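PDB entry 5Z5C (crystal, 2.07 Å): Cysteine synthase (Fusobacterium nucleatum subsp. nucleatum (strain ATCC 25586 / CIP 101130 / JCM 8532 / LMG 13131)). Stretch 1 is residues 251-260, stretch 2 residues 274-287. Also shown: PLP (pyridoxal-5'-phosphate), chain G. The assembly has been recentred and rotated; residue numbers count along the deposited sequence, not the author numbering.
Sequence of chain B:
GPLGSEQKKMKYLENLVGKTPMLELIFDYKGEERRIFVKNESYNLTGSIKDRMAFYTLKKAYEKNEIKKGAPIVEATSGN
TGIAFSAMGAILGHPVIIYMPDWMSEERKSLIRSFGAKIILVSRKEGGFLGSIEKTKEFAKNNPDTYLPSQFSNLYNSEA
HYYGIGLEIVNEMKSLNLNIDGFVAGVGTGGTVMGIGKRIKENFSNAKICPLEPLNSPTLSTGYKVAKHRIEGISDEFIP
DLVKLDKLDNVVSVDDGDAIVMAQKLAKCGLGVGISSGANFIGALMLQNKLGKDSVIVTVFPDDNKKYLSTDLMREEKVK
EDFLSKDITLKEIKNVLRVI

Stretch 1, residues 251-260: VVSVDDGDAI
Stretch 2 (274-287) GISSGANFIGALML

How does the strand at the start of stretch 1 lie against the helix of stretch 2? Val252, Ser253 and Val254 are extended, with phi/psi -107/139, -119/131 and -129/137, and their axis passes 8.4 Å from that of helix 275-287 at 132° between N-to-C directions. Alternation along the strand turns the CA-to-CB bonds of Val252 and Val254 toward the helix and that of Ser253 away. Val252 (m, -55°) is in register with Gly283, their CA atoms 6.3 Å apart; Val252 CG2 lies 4.2 Å from Gly283 CA. Ser253 (m) contributes its carbonyl instead, Ser253 O lying 3.3 Å from Met286 CE.

What does Val254 reach? Its t rotamer (180°) places Val254 CG1 3.6 Å from Ile282 CG2, while Val254 CG2 lies 3.9 Å from Met286 SD and also 3.9 Å from Ala279 O. The CA-to-CB bonds of Ile282 (m, m) and Met286 (m, t, t), one helical turn apart, point toward stretch 1; their contacts with Val254 are apolar, whereas Ala279 O is a backbone carbonyl.

How does the chain turn from strand to helix 256-260? Asp255 (t, chi2 -81°), its CA-to-CB bond pointing away from stretch 2, caps the helix: Gly257 N donates to Asp255 OD1 at 2.8 Å. Backbone bonds follow, Ala259 N to Asp255 O at 3.1 Å and Ile260 N to Asp256 O at 2.9 Å. Asp258 (t, -158°) starts sideways, but its end comes nearer, bringing Asp258 OD2 to 3.9 Å from Ile282 CG2; both carboxylate oxygens are hydrogen-bonded elsewhere in the structure.

Why can the two helices come so close? Their axes approach to 7.7 Å at 101°, and small residues meet there: Ala259 CA is 4.2 Å from Ala279 CA, with Ala259 CB 3.8 Å from Ala279 CB and 3.6 Å from Ala279 N. Ala259 O sits 3.6 Å from Gly278 CA; a CB there would clash with that oxygen. Ala259 CB also meets Ile275 CG2 at 4.0 Å. The CA-to-CB bond of Ile260 (m, t) points away, yet Ile260 CG1 packs 3.7 Å from Ile275 CG2 (Ile275 m, t), with Ile260 CA and Ile275 CA 5.6 Å apart.

What holds the stretches together, and what faces elsewhere? No hydrogen bond crosses between them; the contact is van der Waals packing burying 521 Å² in total. In helix 275-287, after N-cap Gly274, the CA-to-CB bond of Ser276 (p) points away from stretch 1, and Ser276 OG donates to PLP N1 at 2.7 Å.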

ATOM      1  N   VAL B 251     -10.635 -10.949 -26.928  1.00 44.80           N
ATOM      2  CA  VAL B 251     -11.242 -10.500 -25.689  1.00 44.49           C
ATOM      3  C   VAL B 251     -11.544 -11.669 -24.764  1.00 44.40           C
ATOM      4  O   VAL B 251     -12.086 -12.677 -25.209  1.00 45.23           O
ATOM      5  CB  VAL B 251     -12.555  -9.698 -25.974  1.00 44.66           C
ATOM      6  CG1 VAL B 251     -13.284  -9.333 -24.698  1.00 44.58           C
ATOM      7  CG2 VAL B 251     -12.244  -8.437 -26.777  1.00 44.53           C
ATOM      8  N   VAL B 252     -11.132 -11.576 -23.491  1.00 44.01           N
ATOM      9  CA  VAL B 252     -11.573 -12.549 -22.459  1.00 42.75           C
ATOM     10  C   VAL B 252     -12.594 -11.845 -21.538  1.00 42.25           C
ATOM     11  O   VAL B 252     -12.459 -10.640 -21.221  1.00 40.85           O
ATOM     12  CB  VAL B 252     -10.410 -13.193 -21.620  1.00 43.30           C
ATOM     13  CG1 VAL B 252      -9.378 -13.838 -22.539  1.00 43.39           C
ATOM     14  CG2 VAL B 252      -9.735 -12.211 -20.698  1.00 43.77           C
ATOM     15  N   SER B 253     -13.645 -12.582 -21.183  1.00 41.62           N
ATOM     16  CA  SER B 253     -14.782 -12.065 -20.436  1.00 42.41           C
ATOM     17  C   SER B 253     -14.865 -12.821 -19.142  1.00 41.75           C
ATOM     18  O   SER B 253     -14.778 -14.054 -19.167  1.00 40.67           O
ATOM     19  CB  SER B 253     -16.065 -12.328 -21.199  1.00 44.42           C
ATOM     20  OG  SER B 253     -16.106 -11.550 -22.380  1.00 46.78           O
ATOM     21  N   VAL B 254     -14.988 -12.106 -18.015  1.00 40.72           N
ATOM     22  CA  VAL B 254     -15.112 -12.765 -16.701  1.00 40.14           C
ATOM     23  C   VAL B 254     -16.313 -12.196 -15.958  1.00 40.09           C
ATOM     24  O   VAL B 254     -16.553 -10.977 -15.976  1.00 38.83           O
ATOM     25  CB  VAL B 254     -13.845 -12.584 -15.837  1.00 40.22           C
ATOM     26  CG1 VAL B 254     -13.989 -13.260 -14.475  1.00 39.93           C
ATOM     27  CG2 VAL B 254     -12.609 -13.095 -16.576  1.00 40.13           C
ATOM     28  N   ASP B 255     -17.083 -13.077 -15.321  1.00 39.62           N
ATOM     29  CA  ASP B 255     -18.228 -12.624 -14.553  1.00 40.63           C
ATOM     30  C   ASP B 255     -17.736 -11.997 -13.228  1.00 39.74           C
ATOM     31  O   ASP B 255     -16.859 -12.565 -12.557  1.00 38.84           O
ATOM     32  CB  ASP B 255     -19.203 -13.768 -14.272  1.00 41.88           C
ATOM     33  CG  ASP B 255     -20.413 -13.299 -13.485  1.00 43.34           C
ATOM     34  OD1 ASP B 255     -20.313 -13.158 -12.241  1.00 45.19           O
ATOM     35  OD2 ASP B 255     -21.446 -13.025 -14.099  1.00 45.82           O
ATOM     36  N   ASP B 256     -18.325 -10.864 -12.845  1.00 39.58           N
ATOM     37  CA  ASP B 256     -17.853 -10.125 -11.666  1.00 39.25           C
ATOM     38  C   ASP B 256     -17.881 -10.941 -10.336  1.00 38.92           C
ATOM     39  O   ASP B 256     -17.008 -10.788  -9.483  1.00 38.64           O
ATOM     40  CB  ASP B 256     -18.479  -8.731 -11.582  1.00 39.57           C
ATOM     41  CG  ASP B 256     -19.970  -8.718 -11.266  1.00 39.82           C
ATOM     42  OD1 ASP B 256     -20.546  -9.770 -11.047  1.00 39.75           O
ATOM     43  OD2 ASP B 256     -20.545  -7.633 -11.187  1.00 39.73           O
ATOM     44  N   GLY B 257     -18.807 -11.889 -10.232  1.00 38.93           N
ATOM     45  CA  GLY B 257     -18.884 -12.812  -9.078  1.00 38.28           C
ATOM     46  C   GLY B 257     -17.685 -13.729  -8.993  1.00 37.01           C
ATOM     47  O   GLY B 257     -17.140 -13.940  -7.912  1.00 36.23           O
ATOM     48  N   ASP B 258     -17.306 -14.262 -10.150  1.00 36.53           N
ATOM     49  CA  ASP B 258     -16.137 -15.152 -10.343  1.00 36.12           C
ATOM     50  C   ASP B 258     -14.827 -14.397  -9.985  1.00 34.75           C
ATOM     51  O   ASP B 258     -13.906 -14.958  -9.356  1.00 32.79           O
ATOM     52  CB  ASP B 258     -16.166 -15.627 -11.801  1.00 36.96           C
ATOM     53  CG  ASP B 258     -15.403 -16.907 -12.076  1.00 37.50           C
ATOM     54  OD1 ASP B 258     -14.964 -17.596 -11.115  1.00 38.22           O
ATOM     55  OD2 ASP B 258     -15.244 -17.239 -13.261  1.00 39.50           O
ATOM     56  N   ALA B 259     -14.767 -13.120 -10.376  1.00 34.42           N
ATOM     57  CA  ALA B 259     -13.657 -12.237  -9.983  1.00 33.91           C
ATOM     58  C   ALA B 259     -13.632 -12.060  -8.458  1.00 33.42           C
ATOM     59  O   ALA B 259     -12.596 -12.181  -7.835  1.00 32.37           O
ATOM     60  CB  ALA B 259     -13.771 -10.869 -10.653  1.00 34.13           C
ATOM     61  N   ILE B 260     -14.785 -11.788  -7.867  1.00 33.80           N
ATOM     62  CA  ILE B 260     -14.863 -11.584  -6.426  1.00 33.79           C
ATOM     63  C   ILE B 260     -14.410 -12.814  -5.666  1.00 33.58           C
ATOM     64  O   ILE B 260     -13.605 -12.680  -4.734  1.00 32.49           O
ATOM     65  CB  ILE B 260     -16.259 -11.144  -5.982  1.00 34.99           C
ATOM     66  CG1 ILE B 260     -16.468  -9.674  -6.390  1.00 35.29           C
ATOM     67  CG2 ILE B 260     -16.438 -11.306  -4.468  1.00 35.07           C
ATOM     68  CD1 ILE B 260     -17.919  -9.228  -6.288  1.00 36.54           C
ATOM     69  N   GLY B 274      -7.426  -6.255  -5.003  1.00 28.81           N
ATOM     70  CA  GLY B 274      -8.687  -5.711  -5.494  1.00 29.64           C
ATOM     71  C   GLY B 274      -9.433  -6.683  -6.394  1.00 30.04           C
ATOM     72  O   GLY B 274      -8.891  -7.713  -6.804  1.00 29.16           O
ATOM     73  N   ILE B 275     -10.684  -6.333  -6.684  1.00 31.21           N
ATOM     74  CA  ILE B 275     -11.579  -7.184  -7.446  1.00 31.63           C
ATOM     75  C   ILE B 275     -11.023  -7.387  -8.851  1.00 31.45           C
ATOM     76  O   ILE B 275     -10.989  -8.534  -9.301  1.00 31.47           O
ATOM     77  CB  ILE B 275     -13.053  -6.696  -7.444  1.00 32.92           C
ATOM     78  CG1 ILE B 275     -13.608  -6.631  -6.031  1.00 33.54           C
ATOM     79  CG2 ILE B 275     -13.942  -7.646  -8.250  1.00 33.13           C
ATOM     80  CD1 ILE B 275     -14.786  -5.667  -5.848  1.00 34.66           C
ATOM     81  N   SER B 276     -10.512  -6.331  -9.488  1.00 31.06           N
ATOM     82  CA  SER B 276      -9.877  -6.464 -10.814  1.00 31.36           C
ATOM     83  C   SER B 276      -8.662  -7.393 -10.871  1.00 30.76           C
ATOM     84  O   SER B 276      -8.346  -8.001 -11.940  1.00 30.15           O
ATOM     85  CB  SER B 276      -9.499  -5.107 -11.392  1.00 32.00           C
ATOM     86  OG  SER B 276      -8.292  -4.616 -10.832  1.00 32.12           O
ATOM     87  N   SER B 277      -7.982  -7.547  -9.735  1.00 29.92           N
ATOM     88  CA  SER B 277      -6.931  -8.559  -9.670  1.00 29.45           C
ATOM     89  C   SER B 277      -7.500  -9.986  -9.793  1.00 29.37           C
ATOM     90  O   SER B 277      -6.904 -10.847 -10.459  1.00 28.71           O
ATOM     91  CB  SER B 277      -6.134  -8.426  -8.364  1.00 29.05           C
ATOM     92  OG  SER B 277      -5.646  -7.108  -8.195  1.00 29.24           O
ATOM     93  N   GLY B 278      -8.611 -10.237  -9.099  1.00 29.56           N
ATOM     94  CA  GLY B 278      -9.249 -11.556  -9.131  1.00 29.75           C
ATOM     95  C   GLY B 278      -9.713 -11.844 -10.547  1.00 30.27           C
ATOM     96  O   GLY B 278      -9.571 -12.951 -11.022  1.00 30.28           O
ATOM     97  N   ALA B 279     -10.233 -10.800 -11.208  1.00 30.94           N
ATOM     98  CA  ALA B 279     -10.646 -10.841 -12.603  1.00 31.87           C
ATOM     99  C   ALA B 279      -9.501 -11.247 -13.502  1.00 32.22           C
ATOM    100  O   ALA B 279      -9.625 -12.205 -14.281  1.00 32.39           O
ATOM    101  CB  ALA B 279     -11.208  -9.482 -13.052  1.00 31.96           C
ATOM    102  N   ASN B 280      -8.374 -10.550 -13.364  1.00 32.25           N
ATOM    103  CA  ASN B 280      -7.146 -10.879 -14.119  1.00 32.17           C
ATOM    104  C   ASN B 280      -6.641 -12.295 -13.914  1.00 31.81           C
ATOM    105  O   ASN B 280      -6.118 -12.889 -14.853  1.00 32.49           O
ATOM    106  CB  ASN B 280      -6.006  -9.868 -13.798  1.00 32.34           C
ATOM    107  CG  ASN B 280      -6.252  -8.517 -14.428  1.00 33.12           C
ATOM    108  OD1 ASN B 280      -7.132  -8.400 -15.268  1.00 34.69           O
ATOM    109  ND2 ASN B 280      -5.488  -7.494 -14.037  1.00 32.92           N
ATOM    110  N   PHE B 281      -6.731 -12.818 -12.695  1.00 31.20           N
ATOM    111  CA  PHE B 281      -6.289 -14.157 -12.418  1.00 31.36           C
ATOM    112  C   PHE B 281      -7.121 -15.181 -13.230  1.00 31.53           C
ATOM    113  O   PHE B 281      -6.546 -16.080 -13.881  1.00 30.28           O
ATOM    114  CB  PHE B 281      -6.396 -14.479 -10.925  1.00 31.74           C
ATOM    115  CG  PHE B 281      -5.750 -15.790 -10.547  1.00 32.14           C
ATOM    116  CD1 PHE B 281      -6.467 -17.009 -10.664  1.00 33.03           C
ATOM    117  CD2 PHE B 281      -4.450 -15.827 -10.099  1.00 32.19           C
ATOM    118  CE1 PHE B 281      -5.875 -18.215 -10.317  1.00 33.14           C
ATOM    119  CE2 PHE B 281      -3.849 -17.030  -9.759  1.00 32.36           C
ATOM    120  CZ  PHE B 281      -4.565 -18.219  -9.839  1.00 32.96           C
ATOM    121  N   ILE B 282      -8.451 -15.008 -13.166  1.00 32.14           N
ATOM    122  CA  ILE B 282      -9.404 -15.853 -13.883  1.00 32.97           C
ATOM    123  C   ILE B 282      -9.130 -15.694 -15.365  1.00 33.30           C
ATOM    124  O   ILE B 282      -9.014 -16.683 -16.079  1.00 33.24           O
ATOM    125  CB  ILE B 282     -10.883 -15.481 -13.585  1.00 33.78           C
ATOM    126  CG1 ILE B 282     -11.315 -15.852 -12.148  1.00 33.95           C
ATOM    127  CG2 ILE B 282     -11.783 -16.089 -14.619  1.00 34.35           C
ATOM    128  CD1 ILE B 282     -10.956 -17.258 -11.705  1.00 34.12           C
ATOM    129  N   GLY B 283      -8.992 -14.443 -15.807  1.00 33.36           N
ATOM    130  CA  GLY B 283      -8.577 -14.117 -17.167  1.00 33.81           C
ATOM    131  C   GLY B 283      -7.397 -14.903 -17.657  1.00 34.19           C
ATOM    132  O   GLY B 283      -7.450 -15.557 -18.713  1.00 34.72           O
ATOM    133  N   ALA B 284      -6.328 -14.864 -16.886  1.00 33.81           N
ATOM    134  CA  ALA B 284      -5.105 -15.515 -17.253  1.00 34.15           C
ATOM    135  C   ALA B 284      -5.264 -17.057 -17.354  1.00 34.93           C
ATOM    136  O   ALA B 284      -4.555 -17.714 -18.138  1.00 34.62           O
ATOM    137  CB  ALA B 284      -4.053 -15.179 -16.207  1.00 34.01           C
ATOM    138  N   LEU B 285      -6.118 -17.623 -16.498  1.00 35.60           N
ATOM    139  CA  LEU B 285      -6.385 -19.059 -16.512  1.00 36.81           C
ATOM    140  C   LEU B 285      -7.177 -19.469 -17.762  1.00 38.51           C
ATOM    141  O   LEU B 285      -6.880 -20.493 -18.408  1.00 39.08           O
ATOM    142  CB  LEU B 285      -7.156 -19.497 -15.286  1.00 37.42           C
ATOM    143  CG  LEU B 285      -7.556 -20.982 -15.206  1.00 37.39           C
ATOM    144  CD1 LEU B 285      -6.344 -21.889 -15.388  1.00 37.21           C
ATOM    145  CD2 LEU B 285      -8.232 -21.257 -13.887  1.00 37.63           C
ATOM    146  N   MET B 286      -8.171 -18.660 -18.096  1.00 39.29           N
ATOM    147  CA  MET B 286      -8.879 -18.826 -19.370  1.00 40.43           C
ATOM    148  C   MET B 286      -7.876 -18.901 -20.529  1.00 40.35           C
ATOM    149  O   MET B 286      -7.965 -19.837 -21.335  1.00 40.41           O
ATOM    150  CB  MET B 286      -9.872 -17.678 -19.588  1.00 40.32           C
ATOM    151  CG  MET B 286     -11.055 -17.737 -18.642  1.00 40.33           C
ATOM    152  SD  MET B 286     -12.117 -16.315 -18.788  1.00 40.98           S
ATOM    153  CE  MET B 286     -13.533 -16.840 -17.826  1.00 41.43           C
ATOM    154  N   LEU B 287      -6.925 -17.954 -20.583  1.00 38.90           N
ATOM    155  CA  LEU B 287      -5.980 -17.916 -21.690  1.00 38.79           C
ATOM    156  C   LEU B 287      -5.091 -19.123 -21.667  1.00 38.39           C
ATOM    157  O   LEU B 287      -4.866 -19.742 -22.711  1.00 39.87           O
ATOM    158  CB  LEU B 287      -5.150 -16.642 -21.715  1.00 38.99           C
ATOM    159  CG  LEU B 287      -4.188 -16.494 -22.913  1.00 38.66           C
ATOM    160  CD1 LEU B 287      -4.959 -16.474 -24.219  1.00 39.20           C
ATOM    161  CD2 LEU B 287      -3.357 -15.224 -22.785  1.00 38.21           C
TER
HETATM  162  N1  PLP G 401      -7.873  -2.295 -12.072  1.00 34.81           N
HETATM  163  C2  PLP G 401      -7.854  -1.227 -11.242  1.00 34.42           C
HETATM  164  C2A PLP G 401      -8.008  -1.373  -9.754  1.00 33.95           C
HETATM  165  C3  PLP G 401      -7.673   0.120 -11.810  1.00 34.88           C
HETATM  166  O3  PLP G 401      -7.656   1.211 -11.017  1.00 34.90           O
HETATM  167  C4  PLP G 401      -7.533   0.262 -13.273  1.00 35.71           C
HETATM  168  C4A PLP G 401      -7.360   1.600 -13.880  1.00 35.93           C
HETATM  169  C5  PLP G 401      -7.567  -0.976 -14.076  1.00 35.31           C
HETATM  170  C6  PLP G 401      -7.743  -2.192 -13.418  1.00 35.08           C
HETATM  171  C5A PLP G 401      -7.427  -0.884 -15.582  1.00 36.43           C
HETATM  172  O4P PLP G 401      -6.150  -0.379 -16.002  1.00 36.57           O
HETATM  173  P   PLP G 401      -5.975   0.551 -17.310  1.00 35.96           P
HETATM  174  O1P PLP G 401      -6.642   1.850 -16.956  1.00 36.20           O
HETATM  175  O2P PLP G 401      -4.483   0.611 -17.524  1.00 35.61           O
HETATM  176  O3P PLP G 401      -6.667  -0.248 -18.396  1.00 36.40           O